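Long-range contacts in acidocalcisomal pyrophosphatase (Trypanosoma cruzi, PDB 5CUX), which probably hydrolyses inorganic pyrophosphate to phosphate with magnesium as cofactor, the crystallised chain being the C-terminal part of a longer protein, with the catalytic domain: residues T131-D136 against V144-P149; L174-D179 against N232-N237; R90-I95 against V112-K117. All coordinates share one frame; numbering follows the deposited sequence.

Contact 1 (T131-D136 against V144-P149); sequences TWESTD and VGDNDP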
loop_
_atom_site.group_PDB
_atom_site.type_symbol
_atom_site.label_atom_id
_atom_site.label_comp_id
_atom_site.label_asym_id
_atom_site.label_seq_id
_atom_site.Cartn_x
_atom_site.Cartn_y
_atom_site.Cartn_z
ATOM N N THR A 131 -21.683 21.680 -8.990
ATOM C CA THR A 131 -22.856 20.843 -9.070
ATOM C C THR A 131 -24.067 21.577 -8.492
ATOM O O THR A 131 -23.942 22.509 -7.713
ATOM C CB THR A 131 -22.667 19.469 -8.354
ATOM O OG1 THR A 131 -22.214 19.665 -7.010
ATOM C CG2 THR A 131 -21.695 18.604 -9.135
ATOM N N TRP A 132 -25.245 21.181 -8.937
ATOM C CA TRP A 132 -26.457 21.771 -8.437
ATOM C C TRP A 132 -27.591 20.761 -8.571
ATOM O O TRP A 132 -27.870 20.234 -9.645
ATOM C CB TRP A 132 -26.757 23.063 -9.168
ATOM C CG TRP A 132 -27.811 23.882 -8.467
ATOM C CD1 TRP A 132 -27.754 24.417 -7.185
ATOM C CD2 TRP A 132 -29.081 24.250 -8.994
ATOM N NE1 TRP A 132 -28.923 25.094 -6.901
ATOM C CE2 TRP A 132 -29.751 25.006 -7.994
ATOM C CE3 TRP A 132 -29.724 24.015 -10.216
ATOM C CZ2 TRP A 132 -31.036 25.526 -8.189
ATOM C CZ3 TRP A 132 -31.006 24.531 -10.414
ATOM C CH2 TRP A 132 -31.651 25.279 -9.406
ATOM N N GLU A 133 -28.217 20.471 -7.442
ATOM C CA GLU A 133 -29.286 19.501 -7.389
ATOM C C GLU A 133 -30.553 20.337 -7.435
ATOM O O GLU A 133 -31.108 20.658 -6.422
ATOM C CB GLU A 133 -29.157 18.725 -6.079
ATOM C CG GLU A 133 -29.311 17.198 -6.117
ATOM C CD GLU A 133 -29.797 16.661 -4.735
ATOM O OE1 GLU A 133 -30.771 17.240 -4.175
ATOM O OE2 GLU A 133 -29.225 15.675 -4.198
ATOM N N SER A 134 -30.999 20.679 -8.637
ATOM C CA SER A 134 -32.160 21.536 -8.868
ATOM C C SER A 134 -33.524 21.153 -8.361
ATOM O O SER A 134 -33.977 20.018 -8.567
ATOM C CB SER A 134 -32.330 21.775 -10.344
ATOM O OG SER A 134 -33.407 22.653 -10.545
ATOM N N THR A 135 -34.216 22.121 -7.754
ATOM C CA THR A 135 -35.575 21.848 -7.271
ATOM C C THR A 135 -36.485 21.651 -8.474
ATOM O O THR A 135 -37.520 20.978 -8.378
ATOM C CB THR A 135 -36.160 22.986 -6.408
ATOM O OG1 THR A 135 -35.489 24.219 -6.707
ATOM C CG2 THR A 135 -36.013 22.649 -4.927
ATOM N N ASP A 136 -36.095 22.222 -9.610
ATOM C CA ASP A 136 -36.874 22.065 -10.811
ATOM C C ASP A 136 -36.693 20.718 -11.494
ATOM O O ASP A 136 -37.131 20.538 -12.621
ATOM C CB ASP A 136 -36.521 23.154 -11.791
ATOM C CG ASP A 136 -37.205 24.448 -11.483
ATOM O OD1 ASP A 136 -38.461 24.449 -11.532
ATOM O OD2 ASP A 136 -36.496 25.450 -11.202
ATOM N N VAL A 144 -38.047 16.126 -5.801
ATOM C CA VAL A 144 -37.325 17.167 -6.470
ATOM C C VAL A 144 -35.980 17.410 -5.794
ATOM O O VAL A 144 -35.726 16.926 -4.697
ATOM C CB VAL A 144 -38.159 18.469 -6.517
ATOM C CG1 VAL A 144 -39.562 18.130 -6.417
ATOM C CG2 VAL A 144 -37.769 19.449 -5.413
ATOM N N GLY A 145 -35.118 18.160 -6.470
ATOM C CA GLY A 145 -33.821 18.462 -5.918
ATOM C C GLY A 145 -33.947 19.381 -4.733
ATOM O O GLY A 145 -34.975 19.998 -4.575
ATOM N N ASP A 146 -32.877 19.479 -3.945
ATOM C CA ASP A 146 -32.794 20.263 -2.719
ATOM C C ASP A 146 -32.036 21.560 -2.853
ATOM O O ASP A 146 -31.585 22.145 -1.867
ATOM C CB ASP A 146 -32.111 19.431 -1.632
ATOM C CG ASP A 146 -30.606 19.164 -1.908
ATOM O OD1 ASP A 146 -29.970 19.844 -2.746
ATOM O OD2 ASP A 146 -30.059 18.260 -1.239
ATOM N N ASN A 147 -31.848 22.000 -4.072
ATOM C CA ASN A 147 -31.144 23.231 -4.298
ATOM C C ASN A 147 -29.761 23.477 -3.734
ATOM O O ASN A 147 -29.424 24.614 -3.409
ATOM C CB ASN A 147 -32.026 24.370 -3.892
ATOM C CG ASN A 147 -32.382 25.202 -5.062
ATOM O OD1 ASN A 147 -33.308 24.874 -5.849
ATOM N ND2 ASN A 147 -31.608 26.265 -5.254
ATOM N N ASP A 148 -28.940 22.439 -3.653
ATOM C CA ASP A 148 -27.586 22.583 -3.136
ATOM C C ASP A 148 -26.647 21.806 -3.992
ATOM O O ASP A 148 -27.073 21.069 -4.874
ATOM C CB ASP A 148 -27.469 21.976 -1.762
ATOM C CG ASP A 148 -28.383 22.593 -0.790
ATOM O OD1 ASP A 148 -28.195 23.806 -0.561
ATOM O OD2 ASP A 148 -29.278 21.878 -0.271
ATOM N N PRO A 149 -25.341 21.959 -3.745
ATOM C CA PRO A 149 -24.325 21.229 -4.507
ATOM C C PRO A 149 -24.521 19.757 -4.152
ATOM O O PRO A 149 -25.207 19.465 -3.184
ATOM C CB PRO A 149 -23.038 21.780 -3.940
ATOM C CG PRO A 149 -23.405 23.190 -3.603
ATOM C CD PRO A 149 -24.748 23.079 -2.996
#
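Thr-131 meets Pro-149 where the loop after strand 124-128 comes against the loop that leads into strand 150-154, the two running roughly antiparallel. Its carbonyl O takes a CA-H...O contact from Pro-149 CA at 3.5 Å, and its OG1 lies beside the proline ring; the hydroxyl's own bonds go to Leu-128 O and Ile-150 N. Trp-132 comes next, with CG anti to the backbone N (chi1 -166°), which lays the indole alongside Asn-147 while the ring also packs on Met-256, Trp-257 and Leu-260 of helix 243-262. The Asn-147 amide stands at the indole edge, its plane perpendicular to the ring, and Ser-134 CA lies over one indole face. Glu-133 carries most of the polar contact. Its N donates to Asp-148 O at 2.9 Å, and its O accepts a weak, bent bond from Asn-147 N at 2.8 Å. Its side chain reaches across to Asp-146, where OE1 receives Asp-146 N at 3.1 Å, nearly along the C-O axis, while OE2 takes Trp-184 N. Ser-134 follows: its O accepts a weak bond from Gly-145 N at 3.0 Å, and its OG takes Asp-136 N in an ST turn. Thr-135 finishes the run, its CA in a CA-H...O contact with Gly-145 O. With both carboxylate oxygens of Glu-133 bonded to backbone N-H groups, OE1 sits near Asp-146 OD1 (3.1 Å), and Asp-183 adds another acid beside Asp-146. Asp-146, Asp-151 and Asp-183 bind magnesium in another structure of this protein, but no metal is bound to this chain here; such a gathering of like charges is consistent with a site that a cation would balance, with Glu-133 probably a second-shell residue.

Contact 2 (L174-D179 against N232-N237); sequences LGMIDD and NKFVFN. With POP (pyrophosphate 2-), chain D.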
loop_
_atom_site.group_PDB
_atom_site.type_symbol
_atom_site.label_atom_id
_atom_site.label_comp_id
_atom_site.label_asym_id
_atom_site.label_seq_id
_atom_site.Cartn_x
_atom_site.Cartn_y
_atom_site.Cartn_z
ATOM N N LEU A 174 -25.779 7.055 -2.807
ATOM C CA LEU A 174 -26.902 6.704 -1.948
ATOM C C LEU A 174 -28.002 7.762 -2.099
ATOM O O LEU A 174 -27.746 8.982 -1.951
ATOM C CB LEU A 174 -26.437 6.664 -0.483
ATOM C CG LEU A 174 -27.334 6.199 0.692
ATOM C CD1 LEU A 174 -27.847 4.764 0.533
ATOM C CD2 LEU A 174 -26.516 6.288 1.974
ATOM N N GLY A 175 -29.228 7.317 -2.361
ATOM C CA GLY A 175 -30.298 8.278 -2.504
ATOM C C GLY A 175 -31.066 8.503 -1.226
ATOM O O GLY A 175 -32.010 7.755 -0.924
ATOM N N MET A 176 -30.694 9.512 -0.455
ATOM C CA MET A 176 -31.425 9.725 0.786
ATOM C C MET A 176 -32.459 10.822 0.603
ATOM O O MET A 176 -32.196 11.818 -0.070
ATOM C CB MET A 176 -30.482 10.114 1.949
ATOM C CG MET A 176 -31.257 10.668 3.165
ATOM S SD MET A 176 -30.359 11.317 4.579
ATOM C CE MET A 176 -30.126 13.003 4.200
ATOM N N ILE A 177 -33.638 10.660 1.181
ATOM C CA ILE A 177 -34.609 11.720 1.075
ATOM C C ILE A 177 -34.435 12.582 2.323
ATOM O O ILE A 177 -34.429 12.063 3.433
ATOM C CB ILE A 177 -36.038 11.197 1.039
ATOM C CG1 ILE A 177 -36.194 10.102 -0.035
ATOM C CG2 ILE A 177 -36.969 12.368 0.777
ATOM C CD1 ILE A 177 -35.629 10.472 -1.437
ATOM N N ASP A 178 -34.266 13.885 2.140
ATOM C CA ASP A 178 -34.099 14.804 3.240
ATOM C C ASP A 178 -35.104 15.932 3.087
ATOM O O ASP A 178 -34.959 16.800 2.234
ATOM C CB ASP A 178 -32.689 15.385 3.243
ATOM C CG ASP A 178 -32.452 16.389 4.384
ATOM O OD1 ASP A 178 -33.391 17.112 4.744
ATOM O OD2 ASP A 178 -31.319 16.484 4.908
ATOM N N ASP A 179 -36.131 15.894 3.932
ATOM C CA ASP A 179 -37.204 16.886 3.989
ATOM C C ASP A 179 -37.995 17.003 2.701
ATOM O O ASP A 179 -38.242 18.107 2.195
ATOM C CB ASP A 179 -36.639 18.243 4.450
ATOM C CG ASP A 179 -36.029 18.175 5.881
ATOM O OD1 ASP A 179 -35.859 17.042 6.448
ATOM O OD2 ASP A 179 -35.708 19.255 6.447
ATOM N N ASN A 232 -34.807 8.611 8.396
ATOM C CA ASN A 232 -34.768 9.138 7.057
ATOM C C ASN A 232 -35.081 8.064 6.043
ATOM O O ASN A 232 -34.757 6.877 6.222
ATOM C CB ASN A 232 -33.414 9.731 6.792
ATOM C CG ASN A 232 -33.315 11.117 7.278
ATOM O OD1 ASN A 232 -32.237 11.605 7.584
ATOM N ND2 ASN A 232 -34.439 11.786 7.352
ATOM N N LYS A 233 -35.730 8.508 4.970
ATOM C CA LYS A 233 -36.137 7.633 3.889
ATOM C C LYS A 233 -35.090 7.522 2.779
ATOM O O LYS A 233 -34.306 8.438 2.561
ATOM C CB LYS A 233 -37.485 8.129 3.355
ATOM C CG LYS A 233 -38.678 7.702 4.210
ATOM C CD LYS A 233 -38.514 6.198 4.596
ATOM C CE LYS A 233 -39.470 5.724 5.738
ATOM N NZ LYS A 233 -40.886 5.476 5.272
ATOM N N PHE A 234 -35.072 6.398 2.084
ATOM C CA PHE A 234 -34.089 6.204 1.022
ATOM C C PHE A 234 -34.684 5.701 -0.294
ATOM O O PHE A 234 -35.653 4.933 -0.259
ATOM C CB PHE A 234 -33.054 5.174 1.481
ATOM C CG PHE A 234 -32.059 5.711 2.455
ATOM C CD1 PHE A 234 -30.915 6.387 1.999
ATOM C CD2 PHE A 234 -32.256 5.575 3.823
ATOM C CE1 PHE A 234 -29.996 6.919 2.909
ATOM C CE2 PHE A 234 -31.350 6.096 4.708
ATOM C CZ PHE A 234 -30.214 6.774 4.251
ATOM N N VAL A 235 -34.140 6.085 -1.455
ATOM C CA VAL A 235 -34.697 5.497 -2.692
ATOM C C VAL A 235 -33.928 4.170 -2.971
ATOM O O VAL A 235 -32.954 3.848 -2.276
ATOM C CB VAL A 235 -34.595 6.457 -3.904
ATOM C CG1 VAL A 235 -35.401 7.685 -3.664
ATOM C CG2 VAL A 235 -33.169 6.847 -4.135
ATOM N N PHE A 236 -34.344 3.398 -3.969
ATOM C CA PHE A 236 -33.674 2.129 -4.259
ATOM C C PHE A 236 -33.579 1.248 -3.017
ATOM O O PHE A 236 -32.785 0.312 -2.990
ATOM C CB PHE A 236 -32.236 2.324 -4.770
ATOM C CG PHE A 236 -32.109 3.259 -5.934
ATOM C CD1 PHE A 236 -32.707 2.962 -7.158
ATOM C CD2 PHE A 236 -31.424 4.453 -5.798
ATOM C CE1 PHE A 236 -32.635 3.841 -8.222
ATOM C CE2 PHE A 236 -31.345 5.339 -6.861
ATOM C CZ PHE A 236 -31.958 5.032 -8.080
ATOM N N ASN A 237 -34.360 1.546 -1.982
ATOM C CA ASN A 237 -34.311 0.724 -0.777
ATOM C C ASN A 237 -33.047 0.875 0.039
ATOM O O ASN A 237 -32.512 -0.110 0.540
ATOM C CB ASN A 237 -34.421 -0.735 -1.148
ATOM C CG ASN A 237 -35.814 -1.224 -1.083
ATOM O OD1 ASN A 237 -36.194 -2.139 -1.819
ATOM N ND2 ASN A 237 -36.609 -0.628 -0.186
HETATM P P1 POP D . -29.810 18.316 7.594
HETATM O O1 POP D . -28.819 17.277 8.148
HETATM O O2 POP D . -30.040 19.404 8.658
HETATM O O3 POP D . -31.144 17.641 7.234
HETATM O O POP D . -29.231 18.942 6.316
HETATM P P2 POP D . -28.894 20.442 6.303
HETATM O O4 POP D . -27.493 20.659 6.912
HETATM O O5 POP D . -28.904 20.958 4.848
HETATM O O6 POP D . -29.943 21.208 7.137
HETATM O O HOH W 1 -29.983 4.937 -2.393
HETATM O O HOH W 2 -36.846 11.192 4.795
#
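Phe-234 lays its ring obliquely against Leu-174 and Met-176 of strand 165-178. The ring carbon CE1 does most of the touching: it lies 3.5 Å from Leu-174 CG and 3.4 Å from Met-176 CB. Met-176 sends CG anti to its backbone N (chi1 166°) and continues extended, which sets the sulfur beside the ring; the bend at chi3 turns only CE. The SD atom ends 5.3 Å from the Phe-234 ring centroid and 41° off the ring normal, a slanting Met-aromatic contact, and the sulfur also lies near the side chain of Asn-232. His-217 meets the same phenyl ring edge-to-face. Ile-177 points to the other side of the sheet, where its CD1 touches Val-235 CG1 at 3.6 Å, the two branched side chains crossing at about a right angle, with Met-182 beside both. In the backbone, Met-176 and Phe-234 form an antiparallel non-hydrogen-bonded pair. The backbone bonds flank it: Val-235 N gives to Gly-175 O at 2.8 Å, and Ile-177 N to Lys-233 O at 2.7 Å with a nearly straight N-H...O angle of 176°. Further out, water takes over. One molecule accepts from Gly-175 N and donates to Val-235 O, and another accepts from Lys-233 N and donates to Ile-177 O at 2.9 Å. This is an edge of the curled sheet that forms the beta-barrel core of soluble pyrophosphatases. Just past it, Asp-178 enters the pyrophosphate pocket, its OD2 2.6 Å from O3 of the ligand, near Tyr-223 and Lys-224. Direct bonds at the bridge and waters beyond it satisfy the backbone groups, so the strand end carrying Asp-178 is tied to strand 233-242 by backbone bonds and apolar packing together.

Contact 3 (R90-I95 against V112-K117); sequences RAKFEI and VPRFYK. With POP (pyrophosphate 2-), chain D.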
loop_
_atom_site.group_PDB
_atom_site.type_symbol
_atom_site.label_atom_id
_atom_site.label_comp_id
_atom_site.label_asym_id
_atom_site.label_seq_id
_atom_site.Cartn_x
_atom_site.Cartn_y
_atom_site.Cartn_z
ATOM N N ARG A 90 -17.925 16.977 14.616
ATOM C CA ARG A 90 -19.372 17.196 14.561
ATOM C C ARG A 90 -19.903 18.612 14.362
ATOM O O ARG A 90 -21.099 18.813 14.505
ATOM C CB ARG A 90 -20.081 16.563 15.781
ATOM C CG ARG A 90 -19.794 17.171 17.151
ATOM C CD ARG A 90 -20.492 16.385 18.237
ATOM N NE ARG A 90 -19.787 15.176 18.679
ATOM C CZ ARG A 90 -20.408 14.113 19.221
ATOM N NH1 ARG A 90 -21.731 14.105 19.390
ATOM N NH2 ARG A 90 -19.737 13.028 19.579
ATOM N N ALA A 91 -19.057 19.587 14.044
ATOM C CA ALA A 91 -19.563 20.927 13.802
ATOM C C ALA A 91 -20.044 20.937 12.351
ATOM O O ALA A 91 -19.253 20.633 11.455
ATOM C CB ALA A 91 -18.455 21.935 13.981
ATOM N N LYS A 92 -21.320 21.262 12.111
ATOM C CA LYS A 92 -21.856 21.314 10.749
ATOM C C LYS A 92 -21.372 22.564 10.046
ATOM O O LYS A 92 -21.884 23.626 10.328
ATOM C CB LYS A 92 -23.380 21.406 10.697
ATOM C CG LYS A 92 -24.206 20.166 11.028
ATOM C CD LYS A 92 -25.776 20.379 10.699
ATOM C CE LYS A 92 -26.756 19.540 11.664
ATOM N NZ LYS A 92 -28.213 19.223 11.267
ATOM N N PHE A 93 -20.385 22.455 9.154
ATOM C CA PHE A 93 -19.913 23.586 8.348
ATOM C C PHE A 93 -20.537 23.385 6.956
ATOM O O PHE A 93 -20.989 22.272 6.614
ATOM C CB PHE A 93 -18.414 23.564 8.210
ATOM C CG PHE A 93 -17.711 24.090 9.381
ATOM C CD1 PHE A 93 -17.413 25.444 9.473
ATOM C CD2 PHE A 93 -17.310 23.245 10.396
ATOM C CE1 PHE A 93 -16.719 25.939 10.558
ATOM C CE2 PHE A 93 -16.617 23.738 11.478
ATOM C CZ PHE A 93 -16.321 25.081 11.557
ATOM N N GLU A 94 -20.558 24.443 6.149
ATOM C CA GLU A 94 -21.179 24.354 4.840
ATOM C C GLU A 94 -20.685 25.419 3.937
ATOM O O GLU A 94 -20.066 26.384 4.387
ATOM C CB GLU A 94 -22.683 24.530 4.966
ATOM C CG GLU A 94 -23.106 25.862 5.635
ATOM C CD GLU A 94 -24.636 26.007 5.788
ATOM O OE1 GLU A 94 -25.321 24.965 5.871
ATOM O OE2 GLU A 94 -25.150 27.159 5.837
ATOM N N ILE A 95 -20.944 25.243 2.648
ATOM C CA ILE A 95 -20.561 26.247 1.676
ATOM C C ILE A 95 -21.730 27.208 1.746
ATOM O O ILE A 95 -22.884 26.772 1.681
ATOM C CB ILE A 95 -20.462 25.694 0.229
ATOM C CG1 ILE A 95 -19.258 24.766 0.116
ATOM C CG2 ILE A 95 -20.314 26.844 -0.762
ATOM C CD1 ILE A 95 -19.084 24.165 -1.224
ATOM N N VAL A 112 -27.382 30.102 17.267
ATOM C CA VAL A 112 -26.407 29.186 17.835
ATOM C C VAL A 112 -25.785 28.283 16.751
ATOM O O VAL A 112 -26.498 27.715 15.917
ATOM C CB VAL A 112 -27.085 28.282 18.873
ATOM C CG1 VAL A 112 -28.331 27.638 18.244
ATOM C CG2 VAL A 112 -26.104 27.220 19.359
ATOM N N PRO A 113 -24.450 28.154 16.747
ATOM C CA PRO A 113 -23.762 27.313 15.772
ATOM C C PRO A 113 -24.197 25.843 15.943
ATOM O O PRO A 113 -24.324 25.358 17.069
ATOM C CB PRO A 113 -22.305 27.529 16.132
ATOM C CG PRO A 113 -22.293 28.935 16.602
ATOM C CD PRO A 113 -23.481 28.956 17.505
ATOM N N ARG A 114 -24.420 25.142 14.826
ATOM C CA ARG A 114 -24.860 23.740 14.844
ATOM C C ARG A 114 -23.742 22.697 14.964
ATOM O O ARG A 114 -22.618 22.918 14.485
ATOM C CB ARG A 114 -25.696 23.434 13.598
ATOM C CG ARG A 114 -26.220 21.993 13.588
ATOM C CD ARG A 114 -27.759 21.910 13.458
ATOM N NE ARG A 114 -28.225 22.229 12.100
ATOM C CZ ARG A 114 -29.506 22.307 11.723
ATOM N NH1 ARG A 114 -30.482 22.093 12.611
ATOM N NH2 ARG A 114 -29.806 22.576 10.446
ATOM N N PHE A 115 -24.077 21.578 15.616
ATOM C CA PHE A 115 -23.187 20.439 15.861
ATOM C C PHE A 115 -24.106 19.225 15.808
ATOM O O PHE A 115 -25.280 19.339 16.145
ATOM C CB PHE A 115 -22.551 20.490 17.267
ATOM C CG PHE A 115 -21.509 21.578 17.458
ATOM C CD1 PHE A 115 -21.872 22.927 17.542
ATOM C CD2 PHE A 115 -20.145 21.257 17.504
ATOM C CE1 PHE A 115 -20.881 23.949 17.656
ATOM C CE2 PHE A 115 -19.142 22.272 17.619
ATOM C CZ PHE A 115 -19.514 23.618 17.691
ATOM N N TYR A 116 -23.601 18.066 15.386
ATOM C CA TYR A 116 -24.451 16.873 15.322
ATOM C C TYR A 116 -24.589 16.307 16.719
ATOM O O TYR A 116 -23.601 16.040 17.390
ATOM C CB TYR A 116 -23.858 15.769 14.421
ATOM C CG TYR A 116 -23.803 16.063 12.940
ATOM C CD1 TYR A 116 -24.963 16.331 12.205
ATOM C CD2 TYR A 116 -22.578 16.151 12.290
ATOM C CE1 TYR A 116 -24.890 16.691 10.872
ATOM C CE2 TYR A 116 -22.494 16.511 10.972
ATOM C CZ TYR A 116 -23.642 16.788 10.275
ATOM O OH TYR A 116 -23.503 17.246 9.002
ATOM N N LYS A 117 -25.820 16.115 17.153
ATOM C CA LYS A 117 -26.112 15.583 18.480
ATOM C C LYS A 117 -25.773 14.067 18.501
ATOM O O LYS A 117 -25.099 13.578 19.409
ATOM C CB LYS A 117 -27.606 15.891 18.769
ATOM C CG LYS A 117 -28.281 15.422 20.078
ATOM C CD LYS A 117 -28.063 16.343 21.313
ATOM C CE LYS A 117 -28.089 17.871 21.007
ATOM N NZ LYS A 117 -26.750 18.428 20.550
HETATM P P1 POP D . -29.810 18.316 7.594
HETATM O O1 POP D . -28.819 17.277 8.148
HETATM O O2 POP D . -30.040 19.404 8.658
HETATM O O3 POP D . -31.144 17.641 7.234
HETATM O O POP D . -29.231 18.942 6.316
HETATM P P2 POP D . -28.894 20.442 6.303
HETATM O O4 POP D . -27.493 20.659 6.912
HETATM O O5 POP D . -28.904 20.958 4.848
HETATM O O6 POP D . -29.943 21.208 7.137
#
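Lys-92 and Arg-114 belong to the pyrophosphate pocket of the pyrophosphatase domain, and a single beta bridge between Ala-91 and Phe-115 joins the segments that carry them. Two backbone bonds frame the bridge: Tyr-116 N gives to Arg-90 O at 2.8 Å, and Lys-92 N to Arg-114 O at 3.2 Å. Ala-91 CA makes an off-centre CH-pi contact with the Phe-115 ring. At the other end of the contact, Arg-90 NH1 reaches Tyr-116 O weakly, its guanidinium gripped elsewhere by Asp-120 and by His-118 O of the third subunit.

The Lys-92 side chain leaves CB beside Arg-114 CG. Its CG then sits over one face of the Tyr-116 ring, 3.8 Å from the centroid, a CH-pi contact made as the two side chains cross at about a right angle. CD runs against Arg-114 CG, and CE fits between Arg-114 and the tyrosine, 3.5 Å from Tyr-116 CE1. The chain stays extended beyond CG, which brings the ammonium over one face of the Arg-114 guanidinium, itself salt-bridged to Asp-107. Both cations turn to the bound anion: Arg-114 NH2 lies 3.6 Å from O6 of pyrophosphate, and Lys-92 NZ gives a weak hydrogen bond to its O2 at 3.2 Å.

From the N terminus, contact 3 comes first, closing the excursion that holds the small hairpin of strands 93-95 and 104-106. The chain then runs through strand 124-128, and contact 1 shuts a short loop carrying strands 138-139 and 143-144 before strand 150-154 begins. Contact 2 spans much more sequence: it brings strand 233-242 back to strand 165-178 after helices 205-208 and 212-222. The three follow in series; none nests in or crosses another. Contacts 2 and 3 both touch the same pyrophosphate, their nearest atoms about 8 Å apart, while contact 1 comes within about 5 Å of each and holds Asp-146, a magnesium ligand in another structure of this protein.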